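Local coordinates for calcium homeostasis modulator 1 (PDB 6LMT), which probably forms a large-pore, voltage- and calcium-sensitive ion channel in the membrane, assembled here from eight copies of the chain, at residues N48-L56 / T117-F128; L70-A78 / W217-R225. All coordinates share one frame; numbering follows the deposited sequence.

How the contacts relate
Contact 1 (48-56 with 117-128) and contact 2 (70-78 with 217-225) lie on opposite sides of the chain's centre, their own centres about 38 Å apart and their nearest atoms about 19 Å apart. Helix 48-70 relates them: it starts in contact 1, and the turn at its far end leads into helix 74-82 and contact 2. Along the chain the segments alternate, so the contacts cross, with 117-128 falling between 70-78 and 217-225. Contact 1 probably lies among the membrane helices, near their extracellular ends, whereas contact 2 joins their probable cytoplasmic side to the long C-terminal helix 210-258. Both touch the second subunit of the assembly.

Contact 1. Residues N48-L56 / T117-F128; sequences NYTYGIGLL and TLMDGKSFLCAF. With Y01 (cholesterol hemisuccinate), chain J.
Cys-126 and Ala-127 press into the start of helix 48-70, and Leu-56 meets the other segment two turns beyond Asn-48. The methyl of Ala-127 is a knob in a hole made by Asn-48, Tyr-49, Gly-52 and Ile-53, with Ile-53 CD1 3.7 Å from Ala-127 CB. Gly-52, lacking a side chain, suits axes 7.1 Å apart, and its O accepts a weak hydrogen bond from Ser-123 OG (3.3 Å). Cys-126 SG, anti to its own N (chi1 -167°), lies 3.6 Å from Asn-48 O and at the edge of the Tyr-51 ring, 3.8 Å from CD2. This is the nearly antiparallel packing (157°) of two helices in the calcium homeostasis modulator fold, with the Cys-41 to Cys-126 disulfide tying helix 122-128 to the loop that precedes helix 48-70, probably on the extracellular side. Leu-56 forks between two helices: CD1 rests 3.8 Å from Thr-117 CG2 and meets Leu-118, while CD2 reaches the edge of the Phe-124 ring, 4.1 Å from CE1. The helical course is interrupted between them at Gly-121, whose positive phi (91°) suits glycine. Cholesterol hemisuccinate lies along Tyr-49, Ile-53, Leu-56 and Phe-128, its CAE 3.6 Å from Ile-53 CD1.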
loop_
_atom_site.group_PDB
_atom_site.type_symbol
_atom_site.label_atom_id
_atom_site.label_comp_id
_atom_site.label_asym_id
_atom_site.label_seq_id
_atom_site.Cartn_x
_atom_site.Cartn_y
_atom_site.Cartn_z
ATOM N N ASN A 48 -43.882 -2.083 1.485
ATOM C CA ASN A 48 -42.816 -1.550 2.328
ATOM C C ASN A 48 -42.564 -2.414 3.543
ATOM O O ASN A 48 -41.415 -2.600 3.944
ATOM C CB ASN A 48 -43.129 -0.146 2.811
ATOM C CG ASN A 48 -42.775 0.898 1.838
ATOM O OD1 ASN A 48 -42.015 0.662 0.932
ATOM N ND2 ASN A 48 -43.173 2.109 2.124
ATOM N N TYR A 49 -43.626 -2.930 4.148
ATOM C CA TYR A 49 -43.484 -3.747 5.338
ATOM C C TYR A 49 -42.775 -5.057 5.028
ATOM O O TYR A 49 -41.879 -5.467 5.761
ATOM C CB TYR A 49 -44.852 -4.010 5.961
ATOM C CG TYR A 49 -44.767 -4.781 7.239
ATOM C CD1 TYR A 49 -44.443 -4.149 8.418
ATOM C CD2 TYR A 49 -44.962 -6.156 7.263
ATOM C CE1 TYR A 49 -44.339 -4.851 9.580
ATOM C CE2 TYR A 49 -44.846 -6.863 8.418
ATOM C CZ TYR A 49 -44.541 -6.206 9.571
ATOM O OH TYR A 49 -44.438 -6.915 10.732
ATOM N N THR A 50 -43.162 -5.731 3.949
ATOM C CA THR A 50 -42.565 -7.029 3.673
ATOM C C THR A 50 -41.145 -6.890 3.166
ATOM O O THR A 50 -40.327 -7.779 3.388
ATOM C CB THR A 50 -43.403 -7.815 2.675
ATOM O OG1 THR A 50 -43.326 -7.200 1.395
ATOM C CG2 THR A 50 -44.826 -7.808 3.105
ATOM N N TYR A 51 -40.825 -5.781 2.512
ATOM C CA TYR A 51 -39.451 -5.548 2.112
ATOM C C TYR A 51 -38.576 -5.240 3.317
ATOM O O TYR A 51 -37.490 -5.808 3.462
ATOM C CB TYR A 51 -39.384 -4.416 1.094
ATOM C CG TYR A 51 -37.987 -4.174 0.604
ATOM C CD1 TYR A 51 -37.409 -5.015 -0.326
ATOM C CD2 TYR A 51 -37.229 -3.132 1.102
ATOM C CE1 TYR A 51 -36.144 -4.813 -0.760
ATOM C CE2 TYR A 51 -35.961 -2.938 0.684
ATOM C CZ TYR A 51 -35.426 -3.776 -0.257
ATOM O OH TYR A 51 -34.151 -3.564 -0.683
ATOM N N GLY A 52 -39.036 -4.342 4.190
ATOM C CA GLY A 52 -38.227 -3.937 5.322
ATOM C C GLY A 52 -38.080 -5.017 6.371
ATOM O O GLY A 52 -37.010 -5.188 6.945
ATOM N N ILE A 53 -39.142 -5.770 6.625
ATOM C CA ILE A 53 -39.052 -6.844 7.600
ATOM C C ILE A 53 -38.456 -8.093 6.971
ATOM O O ILE A 53 -37.784 -8.869 7.651
ATOM C CB ILE A 53 -40.440 -7.076 8.229
ATOM C CG1 ILE A 53 -40.920 -5.790 8.883
ATOM C CG2 ILE A 53 -40.435 -8.116 9.288
ATOM C CD1 ILE A 53 -39.971 -5.227 9.884
ATOM N N GLY A 54 -38.620 -8.279 5.664
ATOM C CA GLY A 54 -37.978 -9.388 4.993
ATOM C C GLY A 54 -36.474 -9.280 4.938
ATOM O O GLY A 54 -35.783 -10.290 4.998
ATOM N N LEU A 55 -35.942 -8.068 4.848
ATOM C CA LEU A 55 -34.497 -7.907 4.925
ATOM C C LEU A 55 -33.948 -8.042 6.326
ATOM O O LEU A 55 -32.733 -8.084 6.499
ATOM C CB LEU A 55 -34.066 -6.570 4.354
ATOM C CG LEU A 55 -34.042 -6.570 2.841
ATOM C CD1 LEU A 55 -33.664 -5.224 2.412
ATOM C CD2 LEU A 55 -33.030 -7.570 2.342
ATOM N N LEU A 56 -34.803 -8.111 7.317
ATOM C CA LEU A 56 -34.381 -8.375 8.665
ATOM C C LEU A 56 -34.529 -9.843 9.031
ATOM O O LEU A 56 -33.867 -10.302 9.958
ATOM C CB LEU A 56 -35.193 -7.475 9.592
ATOM C CG LEU A 56 -34.933 -7.304 11.066
ATOM C CD1 LEU A 56 -33.564 -6.743 11.284
ATOM C CD2 LEU A 56 -35.963 -6.351 11.539
ATOM N N THR A 117 -28.304 -4.207 10.669
ATOM C CA THR A 117 -29.531 -3.751 10.044
ATOM C C THR A 117 -30.307 -2.829 10.971
ATOM O O THR A 117 -30.879 -1.833 10.529
ATOM C CB THR A 117 -30.354 -4.966 9.633
ATOM O OG1 THR A 117 -29.555 -5.771 8.780
ATOM C CG2 THR A 117 -31.566 -4.598 8.890
ATOM N N LEU A 118 -30.309 -3.127 12.262
ATOM C CA LEU A 118 -30.985 -2.267 13.217
ATOM C C LEU A 118 -30.192 -1.009 13.534
ATOM O O LEU A 118 -30.788 0.029 13.804
ATOM C CB LEU A 118 -31.276 -3.039 14.493
ATOM C CG LEU A 118 -32.279 -4.176 14.433
ATOM C CD1 LEU A 118 -32.248 -4.961 15.702
ATOM C CD2 LEU A 118 -33.641 -3.654 14.161
ATOM N N MET A 119 -28.862 -1.065 13.502
ATOM C CA MET A 119 -28.090 0.148 13.724
ATOM C C MET A 119 -28.121 1.071 12.528
ATOM O O MET A 119 -27.955 2.278 12.685
ATOM C CB MET A 119 -26.642 -0.163 14.049
ATOM C CG MET A 119 -26.430 -0.866 15.322
ATOM S SD MET A 119 -27.113 -0.110 16.771
ATOM C CE MET A 119 -26.580 -1.345 17.918
ATOM N N ASP A 120 -28.294 0.534 11.331
ATOM C CA ASP A 120 -28.392 1.377 10.156
ATOM C C ASP A 120 -29.749 2.059 10.078
ATOM O O ASP A 120 -29.838 3.210 9.656
ATOM C CB ASP A 120 -28.137 0.546 8.910
ATOM C CG ASP A 120 -27.837 1.384 7.698
ATOM O OD1 ASP A 120 -27.697 2.612 7.822
ATOM O OD2 ASP A 120 -27.757 0.817 6.596
ATOM N N GLY A 121 -30.813 1.369 10.450
ATOM C CA GLY A 121 -32.105 1.994 10.558
ATOM C C GLY A 121 -32.979 1.973 9.327
ATOM O O GLY A 121 -34.121 2.423 9.405
ATOM N N LYS A 122 -32.499 1.448 8.201
ATOM C CA LYS A 122 -33.260 1.502 6.958
ATOM C C LYS A 122 -34.400 0.501 6.898
ATOM O O LYS A 122 -35.399 0.772 6.242
ATOM C CB LYS A 122 -32.355 1.272 5.762
ATOM C CG LYS A 122 -31.360 2.336 5.507
ATOM C CD LYS A 122 -30.681 2.036 4.214
ATOM C CE LYS A 122 -29.674 3.078 3.834
ATOM N NZ LYS A 122 -28.474 2.981 4.681
ATOM N N SER A 123 -34.266 -0.661 7.537
ATOM C CA SER A 123 -35.357 -1.625 7.563
ATOM C C SER A 123 -36.534 -1.136 8.378
ATOM O O SER A 123 -37.679 -1.429 8.038
ATOM C CB SER A 123 -34.884 -2.957 8.106
ATOM O OG SER A 123 -34.130 -3.630 7.141
ATOM N N PHE A 124 -36.287 -0.418 9.470
ATOM C CA PHE A 124 -37.401 0.158 10.200
ATOM C C PHE A 124 -37.972 1.352 9.479
ATOM O O PHE A 124 -39.165 1.618 9.598
ATOM C CB PHE A 124 -37.026 0.592 11.618
ATOM C CG PHE A 124 -37.021 -0.503 12.630
ATOM C CD1 PHE A 124 -37.045 -1.824 12.263
ATOM C CD2 PHE A 124 -37.172 -0.194 13.968
ATOM C CE1 PHE A 124 -37.079 -2.807 13.204
ATOM C CE2 PHE A 124 -37.223 -1.181 14.911
ATOM C CZ PHE A 124 -37.178 -2.484 14.526
ATOM N N LEU A 125 -37.139 2.098 8.758
ATOM C CA LEU A 125 -37.637 3.249 8.025
ATOM C C LEU A 125 -38.547 2.820 6.895
ATOM O O LEU A 125 -39.574 3.449 6.648
ATOM C CB LEU A 125 -36.473 4.071 7.495
ATOM C CG LEU A 125 -36.822 5.352 6.756
ATOM C CD1 LEU A 125 -37.515 6.347 7.652
ATOM C CD2 LEU A 125 -35.578 5.927 6.183
ATOM N N CYS A 126 -38.201 1.733 6.218
ATOM C CA CYS A 126 -39.049 1.227 5.157
ATOM C C CYS A 126 -40.319 0.614 5.725
ATOM O O CYS A 126 -41.415 0.951 5.288
ATOM C CB CYS A 126 -38.260 0.228 4.309
ATOM S SG CYS A 126 -38.994 -0.249 2.746
ATOM N N ALA A 127 -40.203 -0.218 6.755
ATOM C CA ALA A 127 -41.350 -0.973 7.239
ATOM C C ALA A 127 -42.361 -0.146 8.023
ATOM O O ALA A 127 -43.538 -0.507 8.051
ATOM C CB ALA A 127 -40.880 -2.124 8.102
ATOM N N PHE A 128 -41.955 0.954 8.655
ATOM C CA PHE A 128 -42.793 1.616 9.649
ATOM C C PHE A 128 -43.112 3.058 9.296
ATOM O O PHE A 128 -43.611 3.789 10.142
ATOM C CB PHE A 128 -42.117 1.563 11.017
ATOM C CG PHE A 128 -42.001 0.190 11.570
ATOM C CD1 PHE A 128 -43.003 -0.731 11.382
ATOM C CD2 PHE A 128 -40.823 -0.225 12.150
ATOM C CE1 PHE A 128 -42.870 -2.003 11.844
ATOM C CE2 PHE A 128 -40.688 -1.498 12.603
ATOM C CZ PHE A 128 -41.716 -2.386 12.449
HETATM C CAA Y01 J . -35.856 -11.908 15.287
HETATM C CBA Y01 J . -35.043 -10.734 14.774
HETATM C CAB Y01 J . -34.672 -10.944 13.317
HETATM C CAN Y01 J . -35.784 -9.414 14.980
HETATM C CAJ Y01 J . -37.098 -9.279 14.256
HETATM C CAO Y01 J . -38.001 -8.254 14.895
HETATM C CBB Y01 J . -39.344 -7.990 14.194
HETATM C CAC Y01 J . -39.958 -9.311 13.740
HETATM C CBE Y01 J . -40.266 -7.179 15.130
HETATM C CAP Y01 J . -39.493 -6.053 15.874
HETATM C CAQ Y01 J . -40.359 -4.788 15.798
HETATM C CBG Y01 J . -41.756 -5.364 15.625
HETATM C CBI Y01 J . -41.556 -6.484 14.586
HETATM C CAE Y01 J . -41.283 -5.928 13.183
HETATM C CAU Y01 J . -42.866 -7.281 14.602
HETATM C CAS Y01 J . -44.083 -6.406 14.265
HETATM C CBF Y01 J . -44.233 -5.155 15.152
HETATM C CBD Y01 J . -42.890 -4.411 15.285
HETATM C CAK Y01 J . -43.015 -3.300 16.317
HETATM C CAI Y01 J . -44.182 -2.429 15.996
HETATM C CAZ Y01 J . -45.176 -2.789 15.198
HETATM C CAV Y01 J . -46.266 -1.808 14.834
HETATM C CBH Y01 J . -45.366 -4.203 14.655
HETATM C CAD Y01 J . -45.397 -4.132 13.116
HETATM C CAT Y01 J . -46.749 -4.670 15.167
HETATM C CAR Y01 J . -47.877 -3.683 14.833
HETATM C CBC Y01 J . -47.602 -2.291 15.348
HETATM O OAW Y01 J . -48.621 -1.365 14.868
HETATM C CAY Y01 J . -48.687 -0.150 15.411
HETATM O OAG Y01 J . -48.195 0.145 16.462
HETATM C CAM Y01 J . -49.444 0.816 14.546
HETATM C CAL Y01 J . -49.388 2.249 15.038
HETATM C CAX Y01 J . -50.155 3.255 14.200
HETATM O OAH Y01 J . -50.789 2.841 13.208
HETATM O OAF Y01 J . -50.113 4.454 14.540
#

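Contact 2. Residues L70-A78 / W217-R225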
loop_
_atom_site.group_PDB
_atom_site.type_symbol
_atom_site.label_atom_id
_atom_site.label_comp_id
_atom_site.label_asym_id
_atom_site.label_seq_id
_atom_site.Cartn_x
_atom_site.Cartn_y
_atom_site.Cartn_z
ATOM N N LEU A 70 -21.385 -24.993 5.258
ATOM C CA LEU A 70 -19.938 -24.873 5.306
ATOM C C LEU A 70 -19.293 -25.699 6.406
ATOM O O LEU A 70 -18.074 -25.867 6.384
ATOM C CB LEU A 70 -19.532 -23.413 5.474
ATOM C CG LEU A 70 -19.845 -22.528 4.277
ATOM C CD1 LEU A 70 -19.465 -21.102 4.569
ATOM C CD2 LEU A 70 -19.132 -23.030 3.058
ATOM N N ASN A 71 -20.060 -26.209 7.359
ATOM C CA ASN A 71 -19.500 -27.025 8.424
ATOM C C ASN A 71 -19.354 -28.459 7.935
ATOM O O ASN A 71 -20.325 -29.071 7.491
ATOM C CB ASN A 71 -20.397 -26.955 9.656
ATOM C CG ASN A 71 -19.656 -27.203 10.952
ATOM O OD1 ASN A 71 -20.092 -26.761 12.004
ATOM N ND2 ASN A 71 -18.552 -27.924 10.892
ATOM N N ASN A 72 -18.144 -28.997 8.026
ATOM C CA ASN A 72 -17.830 -30.307 7.476
ATOM C C ASN A 72 -18.130 -31.457 8.427
ATOM O O ASN A 72 -17.731 -32.587 8.146
ATOM C CB ASN A 72 -16.362 -30.359 7.057
ATOM C CG ASN A 72 -16.097 -29.583 5.794
ATOM O OD1 ASN A 72 -16.839 -29.690 4.823
ATOM N ND2 ASN A 72 -15.049 -28.777 5.804
ATOM N N ASN A 73 -18.818 -31.209 9.537
ATOM C CA ASN A 73 -19.216 -32.271 10.447
ATOM C C ASN A 73 -20.704 -32.558 10.389
ATOM O O ASN A 73 -21.188 -33.395 11.149
ATOM C CB ASN A 73 -18.831 -31.933 11.886
ATOM C CG ASN A 73 -17.347 -31.903 12.098
ATOM O OD1 ASN A 73 -16.611 -32.684 11.509
ATOM N ND2 ASN A 73 -16.895 -31.017 12.971
ATOM N N VAL A 74 -21.451 -31.870 9.530
ATOM C CA VAL A 74 -22.888 -32.093 9.503
ATOM C C VAL A 74 -23.249 -33.334 8.710
ATOM O O VAL A 74 -24.332 -33.888 8.910
ATOM C CB VAL A 74 -23.625 -30.866 8.947
ATOM C CG1 VAL A 74 -23.313 -29.659 9.791
ATOM C CG2 VAL A 74 -23.254 -30.626 7.509
ATOM N N SER A 75 -22.366 -33.797 7.825
ATOM C CA SER A 75 -22.615 -35.036 7.107
ATOM C C SER A 75 -22.310 -36.234 7.981
ATOM O O SER A 75 -22.993 -37.258 7.894
ATOM C CB SER A 75 -21.780 -35.078 5.834
ATOM O OG SER A 75 -20.403 -35.102 6.142
ATOM N N VAL A 76 -21.296 -36.113 8.839
ATOM C CA VAL A 76 -20.933 -37.203 9.734
ATOM C C VAL A 76 -21.971 -37.336 10.836
ATOM O O VAL A 76 -22.316 -38.445 11.260
ATOM C CB VAL A 76 -19.523 -36.964 10.299
ATOM C CG1 VAL A 76 -19.038 -38.179 11.030
ATOM C CG2 VAL A 76 -18.566 -36.590 9.198
ATOM N N LEU A 77 -22.515 -36.208 11.286
ATOM C CA LEU A 77 -23.608 -36.225 12.247
ATOM C C LEU A 77 -24.899 -36.739 11.622
ATOM O O LEU A 77 -25.672 -37.441 12.281
ATOM C CB LEU A 77 -23.788 -34.824 12.827
ATOM C CG LEU A 77 -24.957 -34.523 13.753
ATOM C CD1 LEU A 77 -24.971 -35.444 14.933
ATOM C CD2 LEU A 77 -24.853 -33.096 14.209
ATOM N N ALA A 78 -25.158 -36.396 10.358
ATOM C CA ALA A 78 -26.345 -36.920 9.693
ATOM C C ALA A 78 -26.217 -38.409 9.422
ATOM O O ALA A 78 -27.228 -39.121 9.406
ATOM C CB ALA A 78 -26.603 -36.175 8.390
ATOM N N TRP A 217 -14.152 -36.564 19.195
ATOM C CA TRP A 217 -14.814 -36.875 17.933
ATOM C C TRP A 217 -14.382 -35.920 16.829
ATOM O O TRP A 217 -14.154 -36.345 15.693
ATOM C CB TRP A 217 -16.319 -36.809 18.134
ATOM C CG TRP A 217 -17.152 -37.154 16.951
ATOM C CD1 TRP A 217 -17.434 -38.391 16.477
ATOM C CD2 TRP A 217 -17.778 -36.231 16.058
ATOM N NE1 TRP A 217 -18.239 -38.308 15.373
ATOM C CE2 TRP A 217 -18.454 -36.987 15.086
ATOM C CE3 TRP A 217 -17.840 -34.831 15.993
ATOM C CZ2 TRP A 217 -19.200 -36.391 14.067
ATOM C CZ3 TRP A 217 -18.549 -34.245 14.972
ATOM C CH2 TRP A 217 -19.218 -35.021 14.013
ATOM N N SER A 218 -14.242 -34.634 17.151
ATOM C CA SER A 218 -13.830 -33.655 16.150
ATOM C C SER A 218 -12.375 -33.839 15.746
ATOM O O SER A 218 -12.035 -33.700 14.566
ATOM C CB SER A 218 -14.051 -32.244 16.677
ATOM O OG SER A 218 -15.422 -32.005 16.913
ATOM N N HIS A 219 -11.499 -34.138 16.710
ATOM C CA HIS A 219 -10.111 -34.422 16.368
ATOM C C HIS A 219 -9.982 -35.714 15.585
ATOM O O HIS A 219 -9.110 -35.818 14.725
ATOM C CB HIS A 219 -9.221 -34.495 17.613
ATOM C CG HIS A 219 -9.023 -33.184 18.301
ATOM N ND1 HIS A 219 -8.339 -32.140 17.721
ATOM C CD2 HIS A 219 -9.367 -32.763 19.540
ATOM C CE1 HIS A 219 -8.313 -31.116 18.554
ATOM N NE2 HIS A 219 -8.928 -31.468 19.665
ATOM N N TYR A 220 -10.841 -36.698 15.856
ATOM C CA TYR A 220 -10.759 -37.959 15.132
ATOM C C TYR A 220 -11.141 -37.796 13.672
ATOM O O TYR A 220 -10.592 -38.489 12.812
ATOM C CB TYR A 220 -11.645 -39.013 15.780
ATOM C CG TYR A 220 -11.560 -40.340 15.078
ATOM C CD1 TYR A 220 -10.420 -41.114 15.173
ATOM C CD2 TYR A 220 -12.612 -40.812 14.310
ATOM C CE1 TYR A 220 -10.326 -42.321 14.526
ATOM C CE2 TYR A 220 -12.528 -42.020 13.661
ATOM C CZ TYR A 220 -11.381 -42.771 13.774
ATOM O OH TYR A 220 -11.286 -43.980 13.132
ATOM N N ILE A 221 -12.055 -36.875 13.374
ATOM C CA ILE A 221 -12.467 -36.653 11.995
ATOM C C ILE A 221 -11.358 -35.999 11.187
ATOM O O ILE A 221 -11.056 -36.435 10.069
ATOM C CB ILE A 221 -13.746 -35.814 11.968
ATOM C CG1 ILE A 221 -14.898 -36.631 12.499
ATOM C CG2 ILE A 221 -14.059 -35.361 10.591
ATOM C CD1 ILE A 221 -16.028 -35.802 12.740
ATOM N N ASP A 222 -10.734 -34.952 11.733
ATOM C CA ASP A 222 -9.640 -34.290 11.028
ATOM C C ASP A 222 -8.436 -35.205 10.843
ATOM O O ASP A 222 -7.735 -35.104 9.833
ATOM C CB ASP A 222 -9.228 -33.026 11.773
ATOM C CG ASP A 222 -10.252 -31.924 11.658
ATOM O OD1 ASP A 222 -10.975 -31.890 10.641
ATOM O OD2 ASP A 222 -10.326 -31.083 12.577
ATOM N N ILE A 223 -8.202 -36.118 11.781
ATOM C CA ILE A 223 -7.120 -37.080 11.622
ATOM C C ILE A 223 -7.475 -38.122 10.565
ATOM O O ILE A 223 -6.641 -38.473 9.725
ATOM C CB ILE A 223 -6.777 -37.716 12.985
ATOM C CG1 ILE A 223 -6.156 -36.680 13.923
ATOM C CG2 ILE A 223 -5.840 -38.877 12.834
ATOM C CD1 ILE A 223 -4.891 -36.073 13.418
ATOM N N GLU A 224 -8.721 -38.604 10.563
ATOM C CA GLU A 224 -9.115 -39.650 9.622
ATOM C C GLU A 224 -9.157 -39.143 8.184
ATOM O O GLU A 224 -8.814 -39.886 7.258
ATOM C CB GLU A 224 -10.472 -40.220 10.018
ATOM C CG GLU A 224 -10.932 -41.404 9.198
ATOM C CD GLU A 224 -12.303 -41.893 9.612
ATOM O OE1 GLU A 224 -12.898 -41.283 10.522
ATOM O OE2 GLU A 224 -12.791 -42.883 9.031
ATOM N N ARG A 225 -9.546 -37.883 7.978
ATOM C CA ARG A 225 -9.547 -37.316 6.633
ATOM C C ARG A 225 -8.138 -37.132 6.106
ATOM O O ARG A 225 -7.851 -37.479 4.954
ATOM C CB ARG A 225 -10.275 -35.982 6.621
ATOM C CG ARG A 225 -11.747 -36.110 6.740
ATOM C CD ARG A 225 -12.343 -34.758 6.938
ATOM N NE ARG A 225 -13.785 -34.842 7.073
ATOM C CZ ARG A 225 -14.531 -33.841 7.503
ATOM N NH1 ARG A 225 -13.947 -32.716 7.879
ATOM N NH2 ARG A 225 -15.843 -33.982 7.604
#
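Asn-73 and Ser-218 mark the closest backbone approach, 8.0 Å from CA to CA, where the type I turn Asn-71 to Val-74 comes up to helix 217-225. Beyond the turn, helix 74-78 runs steeply across its partner, the axes 110° apart and 12.2 Å at closest, so large side chains must bridge the gap. Trp-217 does so with its six-membered ring: CZ2 lies 3.5 Å from Val-76 CG1 and CH2 3.8 Å from Asn-73 CB. With CG anti to the backbone N (chi1 -178°), the indole swings out to the turn, where Asn-73 O lies in its plane at the edge. Ile-221, one turn later, is wedged between two flat groups of its helix, CD1 3.3 Å above the Trp-217 ring near the rim and CG2 over the centre of the Arg-225 guanidinium. Val-76 meets this branched side chain tip to tip, CG1 to Ile-221 CD1. Arg-225 stretches out from CG to NE, setting NH1 3.5 Å from Asn-72 CB and NH2 at Asn-72 O, where the modelled hydrogen bond is too short to take at face value. Met-98 of helix 92-105 and His-259 of the fourth subunit also pack on Trp-217. The whole joins the turn and first residues of helix 74-82, which follow the probable membrane helix 48-70, to the long C-terminal helix 210-258, consistent with the cytoplasmic assembly of calcium homeostasis modulator channels.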